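Local coordinates for uncharacterized protein (Nostoc punctiforme, PDB 2R3S) that probably transfers methyl groups from S-adenosylmethionine to hydroxyl groups of a substrate not yet identified, working as a dimeric O-methyltransferase, at residues M58-L63 with G67-Q72; A182-N187 with A214-T219; S276-P281 with F303-S308. All coordinates share one frame; numbering follows the deposited sequence. Where two conformers were deposited one is given.

Contact 1: residues M58-L63 with G67-Q72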
loop_
_atom_site.group_PDB
_atom_site.type_symbol
_atom_site.label_atom_id
_atom_site.label_comp_id
_atom_site.label_asym_id
_atom_site.label_seq_id
_atom_site.Cartn_x
_atom_site.Cartn_y
_atom_site.Cartn_z
HETATM N N MSE A 58 11.353 -12.735 9.230
HETATM C CA MSE A 58 10.022 -12.509 8.655
HETATM C C MSE A 58 10.019 -11.284 7.740
HETATM O O MSE A 58 9.474 -11.340 6.633
HETATM C CB MSE A 58 8.997 -12.405 9.775
HETATM C CG MSE A 58 8.883 -13.721 10.515
HETATM SE SE MSE A 58 8.293 -13.617 12.354
HETATM C CE MSE A 58 6.480 -14.351 12.102
ATOM N N LEU A 59 10.655 -10.183 8.180
ATOM C CA LEU A 59 10.842 -9.007 7.303
ATOM C C LEU A 59 11.611 -9.331 6.005
ATOM O O LEU A 59 11.198 -8.940 4.917
ATOM C CB LEU A 59 11.522 -7.839 8.069
ATOM C CG LEU A 59 11.698 -6.498 7.320
ATOM C CD1 LEU A 59 10.340 -5.903 6.891
ATOM C CD2 LEU A 59 12.547 -5.504 8.163
ATOM N N CYS A 60 12.747 -10.005 6.120
ATOM C CA CYS A 60 13.601 -10.262 4.952
ATOM C C CYS A 60 12.971 -11.240 3.968
ATOM O O CYS A 60 13.079 -11.037 2.777
ATOM C CB CYS A 60 14.975 -10.762 5.382
ATOM S SG CYS A 60 15.992 -9.461 6.187
ATOM N N ASP A 61 12.307 -12.289 4.454
ATOM C CA ASP A 61 11.559 -13.189 3.548
ATOM C C ASP A 61 10.515 -12.398 2.758
ATOM O O ASP A 61 10.378 -12.579 1.556
ATOM C CB ASP A 61 10.859 -14.307 4.305
ATOM C CG ASP A 61 11.806 -15.352 4.819
ATOM O OD1 ASP A 61 12.909 -15.505 4.266
ATOM O OD2 ASP A 61 11.420 -16.050 5.783
ATOM N N TYR A 62 9.822 -11.487 3.428
ATOM C CA TYR A 62 8.843 -10.625 2.772
ATOM C C TYR A 62 9.509 -9.703 1.759
ATOM O O TYR A 62 9.022 -9.546 0.648
ATOM C CB TYR A 62 8.077 -9.815 3.827
ATOM C CG TYR A 62 6.884 -9.040 3.310
ATOM C CD1 TYR A 62 7.026 -7.744 2.842
ATOM C CD2 TYR A 62 5.621 -9.607 3.283
ATOM C CE1 TYR A 62 5.931 -7.032 2.373
ATOM C CE2 TYR A 62 4.525 -8.907 2.813
ATOM C CZ TYR A 62 4.688 -7.629 2.355
ATOM O OH TYR A 62 3.606 -6.930 1.918
ATOM N N LEU A 63 10.643 -9.111 2.129
ATOM C CA LEU A 63 11.404 -8.288 1.182
ATOM C C LEU A 63 11.901 -9.078 -0.050
ATOM O O LEU A 63 12.051 -8.518 -1.099
ATOM C CB LEU A 63 12.567 -7.580 1.902
ATOM C CG LEU A 63 12.138 -6.515 2.933
ATOM C CD1 LEU A 63 13.383 -6.031 3.687
ATOM C CD2 LEU A 63 11.318 -5.294 2.371
ATOM N N GLY A 67 10.525 -8.361 -3.942
ATOM C CA GLY A 67 11.510 -7.975 -4.977
ATOM C C GLY A 67 12.719 -7.125 -4.594
ATOM O O GLY A 67 13.487 -6.741 -5.462
ATOM N N PHE A 68 12.901 -6.828 -3.308
ATOM C CA PHE A 68 14.068 -6.037 -2.878
ATOM C C PHE A 68 15.371 -6.836 -2.696
ATOM O O PHE A 68 16.463 -6.270 -2.642
ATOM C CB PHE A 68 13.736 -5.274 -1.599
ATOM C CG PHE A 68 12.764 -4.161 -1.817
ATOM C CD1 PHE A 68 13.206 -2.907 -2.207
ATOM C CD2 PHE A 68 11.410 -4.367 -1.671
ATOM C CE1 PHE A 68 12.299 -1.883 -2.442
ATOM C CE2 PHE A 68 10.497 -3.325 -1.914
ATOM C CZ PHE A 68 10.961 -2.100 -2.297
HETATM N N MSE A 69 15.271 -8.141 -2.599
HETATM C CA MSE A 69 16.450 -8.967 -2.331
HETATM C C MSE A 69 16.182 -10.398 -2.721
HETATM O O MSE A 69 15.043 -10.752 -3.045
HETATM C CB MSE A 69 16.848 -8.893 -0.871
HETATM C CG MSE A 69 15.812 -9.302 0.118
HETATM SE SE MSE A 69 16.385 -8.835 1.992
HETATM C CE MSE A 69 16.500 -6.873 1.805
ATOM N N THR A 70 17.236 -11.213 -2.724
ATOM C CA THR A 70 17.106 -12.623 -3.064
ATOM C C THR A 70 17.546 -13.424 -1.854
ATOM O O THR A 70 18.189 -12.871 -0.955
ATOM C CB THR A 70 17.906 -13.004 -4.321
ATOM O OG1 THR A 70 19.294 -12.747 -4.112
ATOM C CG2 THR A 70 17.398 -12.206 -5.521
ATOM N N LYS A 71 17.148 -14.699 -1.823
ATOM C CA LYS A 71 17.451 -15.595 -0.718
ATOM C C LYS A 71 18.343 -16.716 -1.221
ATOM O O LYS A 71 17.886 -17.595 -1.925
ATOM C CB LYS A 71 16.149 -16.137 -0.109
ATOM C CG LYS A 71 16.310 -16.647 1.293
ATOM C CD LYS A 71 14.998 -17.149 1.875
ATOM C CE LYS A 71 15.197 -17.756 3.277
ATOM N NZ LYS A 71 13.890 -17.916 3.953
ATOM N N GLN A 72 19.637 -16.638 -0.936
ATOM C CA GLN A 72 20.593 -17.685 -1.315
ATOM C C GLN A 72 20.711 -18.693 -0.183
ATOM O O GLN A 72 20.086 -18.528 0.868
ATOM C CB GLN A 72 21.985 -17.093 -1.616
ATOM C CG GLN A 72 21.981 -15.944 -2.646
ATOM C CD GLN A 72 21.351 -16.332 -3.964
ATOM O OE1 GLN A 72 21.674 -17.394 -4.516
ATOM N NE2 GLN A 72 20.418 -15.479 -4.478
#
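M69, a selenomethionine, sets CG between its backbone N and carbonyl carbon (chi1 58°), and a bend at chi3 carries SE and CE across L63; K71 instead puts CG anti to its N (chi1 -159°) and runs out straight to D61. Both belong to the winged-helix part of the O-methyltransferase dimerisation domain, where helix 53-65 turns into the first strand of the hairpin 69-72/75-78. The turn is a Schellman motif: G67, with positive phi, is the C-prime residue, and F68 N gives its hydrogen to L63 O at 2.9 Å. At G67's backbone angles a CB would collide with the carbonyl O of the residue before it. Just past the turn, the M69 methyl CE sits 3.7 Å from L63 CD1, while its SE lies 4.1 Å from C60 CB, so one bent chain covers two residues a helical turn apart. F32 and I35 of helix 31-35 also touch M69, closing this small core. L63 CD2 reaches the F68 ring at CD2, 4.1 Å away. Farther along the strand K71 NZ forms a salt bridge with D61 OD1 at 2.6 Å. Y76 OH hydrogen-bonds the same OD1, and K71 NZ has another acceptor in D277 O of the second subunit, which ties the pair to the dimer interface. K71 NZ meets D61 OD1 on the syn side, but 32° out of the carboxylate plane.

Contact 2: residues A182-N187 with A214-T219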
loop_
_atom_site.group_PDB
_atom_site.type_symbol
_atom_site.label_atom_id
_atom_site.label_comp_id
_atom_site.label_asym_id
_atom_site.label_seq_id
_atom_site.Cartn_x
_atom_site.Cartn_y
_atom_site.Cartn_z
ATOM N N ALA A 182 21.221 25.337 -9.785
ATOM C CA ALA A 182 21.850 24.802 -11.006
ATOM C C ALA A 182 21.957 25.851 -12.113
ATOM O O ALA A 182 22.947 25.864 -12.842
ATOM C CB ALA A 182 21.107 23.550 -11.522
ATOM N N VAL A 183 20.941 26.699 -12.269
ATOM C CA VAL A 183 21.038 27.814 -13.216
ATOM C C VAL A 183 22.272 28.651 -12.821
ATOM O O VAL A 183 23.120 28.923 -13.647
ATOM C CB VAL A 183 19.729 28.647 -13.284
ATOM C CG1 VAL A 183 19.907 29.870 -14.137
ATOM C CG2 VAL A 183 18.583 27.781 -13.828
ATOM N N ALA A 184 22.412 28.980 -11.539
ATOM C CA ALA A 184 23.566 29.759 -11.063
ATOM C C ALA A 184 24.867 29.040 -11.327
ATOM O O ALA A 184 25.830 29.666 -11.760
ATOM C CB ALA A 184 23.429 30.103 -9.556
ATOM N N GLN A 185 24.903 27.720 -11.117
ATOM C CA GLN A 185 26.121 26.924 -11.337
ATOM C C GLN A 185 26.614 27.019 -12.781
ATOM O O GLN A 185 27.809 27.044 -13.031
ATOM C CB GLN A 185 25.881 25.449 -10.967
ATOM C CG GLN A 185 26.870 24.442 -11.582
ATOM C CD GLN A 185 26.412 22.996 -11.466
ATOM O OE1 GLN A 185 25.550 22.668 -10.659
ATOM N NE2 GLN A 185 26.999 22.125 -12.278
ATOM N N HIS A 186 25.684 27.048 -13.740
ATOM C CA HIS A 186 26.050 27.052 -15.177
ATOM C C HIS A 186 26.101 28.431 -15.817
ATOM O O HIS A 186 26.516 28.559 -16.960
ATOM C CB HIS A 186 25.111 26.139 -15.961
ATOM C CG HIS A 186 25.212 24.709 -15.544
ATOM N ND1 HIS A 186 26.372 23.977 -15.686
ATOM C CD2 HIS A 186 24.326 23.894 -14.924
ATOM C CE1 HIS A 186 26.185 22.764 -15.202
ATOM N NE2 HIS A 186 24.953 22.689 -14.729
ATOM N N ASN A 187 25.677 29.449 -15.076
ATOM C CA ASN A 187 25.644 30.816 -15.550
ATOM C C ASN A 187 26.239 31.749 -14.484
ATOM O O ASN A 187 25.514 32.238 -13.620
ATOM C CB ASN A 187 24.200 31.221 -15.870
ATOM C CG ASN A 187 23.561 30.337 -16.942
ATOM O OD1 ASN A 187 23.759 30.560 -18.141
ATOM N ND2 ASN A 187 22.777 29.335 -16.513
ATOM N N ALA A 214 26.211 31.089 -2.981
ATOM C CA ALA A 214 25.468 31.790 -1.946
ATOM C C ALA A 214 25.369 33.298 -2.224
ATOM O O ALA A 214 24.324 33.916 -1.955
ATOM C CB ALA A 214 26.117 31.551 -0.580
ATOM N N SER A 215 26.449 33.890 -2.740
ATOM C CA SER A 215 26.476 35.334 -2.964
ATOM C C SER A 215 25.572 35.787 -4.116
ATOM O O SER A 215 25.345 36.981 -4.280
ATOM C CB SER A 215 27.895 35.785 -3.275
ATOM O OG SER A 215 28.318 35.270 -4.525
ATOM N N ARG A 216 25.116 34.840 -4.935
ATOM C CA ARG A 216 24.238 35.121 -6.064
ATOM C C ARG A 216 22.889 34.498 -5.836
ATOM O O ARG A 216 22.110 34.318 -6.782
ATOM C CB ARG A 216 24.852 34.577 -7.353
ATOM C CG ARG A 216 26.250 35.092 -7.591
ATOM C CD ARG A 216 26.695 34.843 -8.984
ATOM N NE ARG A 216 27.272 33.519 -9.130
ATOM C CZ ARG A 216 26.855 32.581 -9.972
ATOM N NH1 ARG A 216 25.811 32.779 -10.772
ATOM N NH2 ARG A 216 27.494 31.426 -10.013
ATOM N N TYR A 217 22.625 34.177 -4.570
ATOM C CA TYR A 217 21.388 33.571 -4.156
ATOM C C TYR A 217 20.678 34.474 -3.164
ATOM O O TYR A 217 21.187 34.718 -2.084
ATOM C CB TYR A 217 21.621 32.177 -3.535
ATOM C CG TYR A 217 20.352 31.401 -3.576
ATOM C CD1 TYR A 217 19.977 30.723 -4.730
ATOM C CD2 TYR A 217 19.456 31.437 -2.514
ATOM C CE1 TYR A 217 18.768 30.055 -4.803
ATOM C CE2 TYR A 217 18.246 30.776 -2.586
ATOM C CZ TYR A 217 17.911 30.089 -3.730
ATOM O OH TYR A 217 16.715 29.425 -3.803
ATOM N N HIS A 218 19.492 34.946 -3.534
ATOM C CA HIS A 218 18.740 35.910 -2.727
ATOM C C HIS A 218 17.374 35.350 -2.405
ATOM O O HIS A 218 16.839 34.598 -3.180
ATOM C CB HIS A 218 18.612 37.236 -3.508
ATOM C CG HIS A 218 19.883 37.651 -4.180
ATOM N ND1 HIS A 218 20.974 38.120 -3.482
ATOM C CD2 HIS A 218 20.249 37.630 -5.484
ATOM C CE1 HIS A 218 21.954 38.381 -4.328
ATOM N NE2 HIS A 218 21.538 38.100 -5.550
ATOM N N THR A 219 16.792 35.719 -1.277
ATOM C CA THR A 219 15.533 35.111 -0.864
ATOM C C THR A 219 14.425 36.150 -0.689
ATOM O O THR A 219 14.673 37.275 -0.268
ATOM C CB THR A 219 15.684 34.250 0.434
ATOM O OG1 THR A 219 15.931 35.093 1.566
ATOM C CG2 THR A 219 16.815 33.240 0.289
#
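A184 O takes two hydrogen bonds from one guanidinium group: R216 NH2 at 3.0 Å and R216 NH1 at 3.3 Å hold it end-on. The place is the edge of the Rossmann-like methyltransferase sheet, where the end of helix 178-186 lies beside the start of the outermost strand 217-221. The oxygen lies near the guanidinium plane, but seen from the carbonyl both nitrogens come from the same face, NH2 standing well above the carbonyl plane (56°), away from the lone-pair directions. R216 gets there by a bend at chi3 (-86°), which turns the guanidinium toward the helix end; NH1 also passes 3.8 Å from A184 CB. R216 NH1 has further work: it hydrogen-bonds A190 O, just before strand 191-196, and reaches N187 O at 2.9 Å in a weak, bent bond. The arginine thus gathers A184 O of the last helical turn with N187 O and A190 O of the connection to strand 191-196. Within the helix end, A184 O has a weak bond from N187 N, to which R216 adds its two donors. N187 folds back on that same turn, its ND2 donating to V183 O at 2.9 Å, with the oxygen 12° out of the amide plane.

Contact 3: residues S276-P281 with F303-S308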
loop_
_atom_site.group_PDB
_atom_site.type_symbol
_atom_site.label_atom_id
_atom_site.label_comp_id
_atom_site.label_asym_id
_atom_site.label_seq_id
_atom_site.Cartn_x
_atom_site.Cartn_y
_atom_site.Cartn_z
ATOM N N SER A 276 -3.165 13.218 -22.281
ATOM C CA SER A 276 -4.577 13.604 -22.304
ATOM C C SER A 276 -5.544 12.520 -21.825
ATOM O O SER A 276 -6.677 12.821 -21.448
ATOM C CB SER A 276 -4.947 14.031 -23.733
ATOM O OG SER A 276 -4.770 12.959 -24.656
ATOM N N ASP A 277 -5.108 11.261 -21.851
ATOM C CA ASP A 277 -5.922 10.129 -21.344
ATOM C C ASP A 277 -6.110 10.179 -19.821
ATOM O O ASP A 277 -7.047 9.584 -19.280
ATOM C CB ASP A 277 -5.381 8.748 -21.827
ATOM C CG ASP A 277 -3.952 8.476 -21.407
ATOM O OD1 ASP A 277 -3.382 9.228 -20.604
ATOM O OD2 ASP A 277 -3.367 7.485 -21.885
ATOM N N ARG A 278 -5.215 10.919 -19.161
ATOM C CA ARG A 278 -5.147 11.065 -17.696
ATOM C C ARG A 278 -4.866 9.750 -16.999
ATOM O O ARG A 278 -5.130 9.641 -15.806
ATOM C CB ARG A 278 -6.407 11.698 -17.103
ATOM C CG ARG A 278 -6.735 13.086 -17.621
ATOM C CD ARG A 278 -7.740 13.758 -16.692
ATOM N NE ARG A 278 -7.066 14.708 -15.830
ATOM C CZ ARG A 278 -6.892 15.988 -16.118
ATOM N NH1 ARG A 278 -7.392 16.500 -17.238
ATOM N NH2 ARG A 278 -6.239 16.757 -15.275
ATOM N N ILE A 279 -4.301 8.777 -17.738
ATOM C CA ILE A 279 -3.951 7.451 -17.186
ATOM C C ILE A 279 -2.500 7.052 -17.531
ATOM O O ILE A 279 -1.968 6.121 -16.977
ATOM C CB ILE A 279 -4.998 6.384 -17.560
ATOM C CG1 ILE A 279 -5.125 6.231 -19.099
ATOM C CG2 ILE A 279 -6.377 6.754 -16.974
ATOM C CD1 ILE A 279 -5.949 5.066 -19.566
ATOM N N THR A 280 -1.855 7.809 -18.406
ATOM C CA THR A 280 -0.455 7.608 -18.753
ATOM C C THR A 280 0.286 8.939 -18.771
ATOM O O THR A 280 -0.317 9.986 -19.007
ATOM C CB THR A 280 -0.265 6.913 -20.156
ATOM O OG1 THR A 280 -0.947 7.656 -21.178
ATOM C CG2 THR A 280 -0.774 5.485 -20.116
ATOM N N PRO A 281 1.597 8.906 -18.511
ATOM C CA PRO A 281 2.328 7.754 -17.987
ATOM C C PRO A 281 1.792 7.479 -16.612
ATOM O O PRO A 281 1.227 8.383 -15.992
ATOM C CB PRO A 281 3.783 8.233 -17.933
ATOM C CG PRO A 281 3.817 9.516 -18.735
ATOM C CD PRO A 281 2.463 10.070 -18.746
ATOM N N PHE A 303 -0.902 18.917 -20.600
ATOM C CA PHE A 303 -0.285 20.014 -21.347
ATOM C C PHE A 303 -1.345 20.941 -21.912
ATOM O O PHE A 303 -1.255 22.126 -21.736
ATOM C CB PHE A 303 0.602 19.532 -22.483
ATOM C CG PHE A 303 1.078 20.649 -23.369
ATOM C CD1 PHE A 303 1.947 21.609 -22.878
ATOM C CD2 PHE A 303 0.615 20.779 -24.667
ATOM C CE1 PHE A 303 2.381 22.667 -23.678
ATOM C CE2 PHE A 303 1.044 21.828 -25.473
ATOM C CZ PHE A 303 1.933 22.775 -24.974
ATOM N N ALA A 304 -2.342 20.382 -22.586
ATOM C CA ALA A 304 -3.492 21.141 -23.032
ATOM C C ALA A 304 -4.077 22.035 -21.926
ATOM O O ALA A 304 -4.468 23.163 -22.196
ATOM C CB ALA A 304 -4.575 20.188 -23.565
ATOM N N GLU A 305 -4.162 21.537 -20.688
ATOM C CA GLU A 305 -4.697 22.349 -19.599
ATOM C C GLU A 305 -3.750 23.486 -19.243
ATOM O O GLU A 305 -4.191 24.609 -19.031
ATOM C CB GLU A 305 -4.987 21.513 -18.373
ATOM C CG GLU A 305 -6.288 20.751 -18.467
ATOM C CD GLU A 305 -6.476 19.760 -17.329
ATOM O OE1 GLU A 305 -5.499 19.114 -16.911
ATOM O OE2 GLU A 305 -7.605 19.606 -16.850
ATOM N N TYR A 306 -2.454 23.197 -19.204
ATOM C CA TYR A 306 -1.448 24.215 -18.901
ATOM C C TYR A 306 -1.264 25.242 -20.031
ATOM O O TYR A 306 -1.031 26.411 -19.770
ATOM C CB TYR A 306 -0.087 23.572 -18.610
ATOM C CG TYR A 306 0.100 23.029 -17.197
ATOM C CD1 TYR A 306 -0.337 23.742 -16.097
ATOM C CD2 TYR A 306 0.774 21.832 -16.974
ATOM C CE1 TYR A 306 -0.154 23.270 -14.813
ATOM C CE2 TYR A 306 0.963 21.347 -15.681
ATOM C CZ TYR A 306 0.502 22.087 -14.607
ATOM O OH TYR A 306 0.665 21.649 -13.330
ATOM N N GLU A 307 -1.308 24.776 -21.274
ATOM C CA GLU A 307 -1.254 25.634 -22.462
ATOM C C GLU A 307 -2.363 26.673 -22.393
ATOM O O GLU A 307 -2.139 27.855 -22.663
ATOM C CB GLU A 307 -1.396 24.769 -23.717
ATOM C CG GLU A 307 -1.328 25.488 -25.061
ATOM C CD GLU A 307 -1.264 24.502 -26.217
ATOM O OE1 GLU A 307 -2.123 23.577 -26.268
ATOM O OE2 GLU A 307 -0.347 24.643 -27.056
ATOM N N SER A 308 -3.546 26.236 -21.988
ATOM C CA SER A 308 -4.685 27.138 -21.814
ATOM C C SER A 308 -4.534 28.148 -20.660
ATOM O O SER A 308 -5.116 29.228 -20.701
ATOM C CB SER A 308 -5.948 26.322 -21.607
ATOM O OG SER A 308 -7.005 27.143 -21.175
#
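The guanidinium of R278 offers its edge to the carboxylate of E305: E305 CD lies in the guanidinium plane beyond NH1 and NH2, while the two flat groups are turned 72° apart. The salt bridge is end-on, through NH1 and NH2, but with the two planes strongly twisted. R278 NH2 meets E305 OE1 at 3.0 Å, using the syn lone pair, with the oxygen 18° out of the guanidinium plane. The companion bond from R278 NH1 to E305 OE2, at 3.1 Å, is weak. E305 stretches out beyond CG, and R278 comes from the opposite direction, bent at chi3 (102°). OE1 also accepts from the backbone N of T302, the residue just ahead of the helix, while it holds the arginine. In the methyltransferase fold this joins two excursions from the C-terminal half of the sheet: the loop after strand 265-271, and the helix that precedes the antiparallel pair 317-321 and 329-334. A leucine in place of R278 has no guanidinium, and would probably leave the E305 carboxylate without its charged mate and the loop without its ionic tie to the helix. R278 stands close to R57 and K71 of the second subunit, a gathering of positive charge that E305, D61 of the second subunit, which also packs on R278, and, through a long and weak ion pair, D299 would partly offset. The loop is shaped from within by an Asx turn at D277, whose OD1 accepts from I279 N at 3.0 Å and also from T280 N, both reaching it from the same face of the carboxylate. D277 OD2 takes a short bond of 2.5 Å from T280 OG1 on its syn lone pair.

Overall arrangement
Contact 1 lies in the dimerisation domain, while contacts 2 and 3 both fall in the methyltransferase domain, at separate places on its periphery, their centres 32 Å apart. Contact 2 is on the opposite side of the chain's centre from contact 1, 44 Å between centres. Contacts 1 and 3 are about 20 Å apart at their nearest atoms within one chain, yet the dimer brings them together, the K71-D277 bond crossing from one subunit to the other. The 276-281 loop thus faces its partner's winged helix, whereas no other chain of the assembly touches contact 2. A bound 1,2-ethanediol, probably from the crystallisation liquor, lies about 6 Å from the R216 side chain in contact 2.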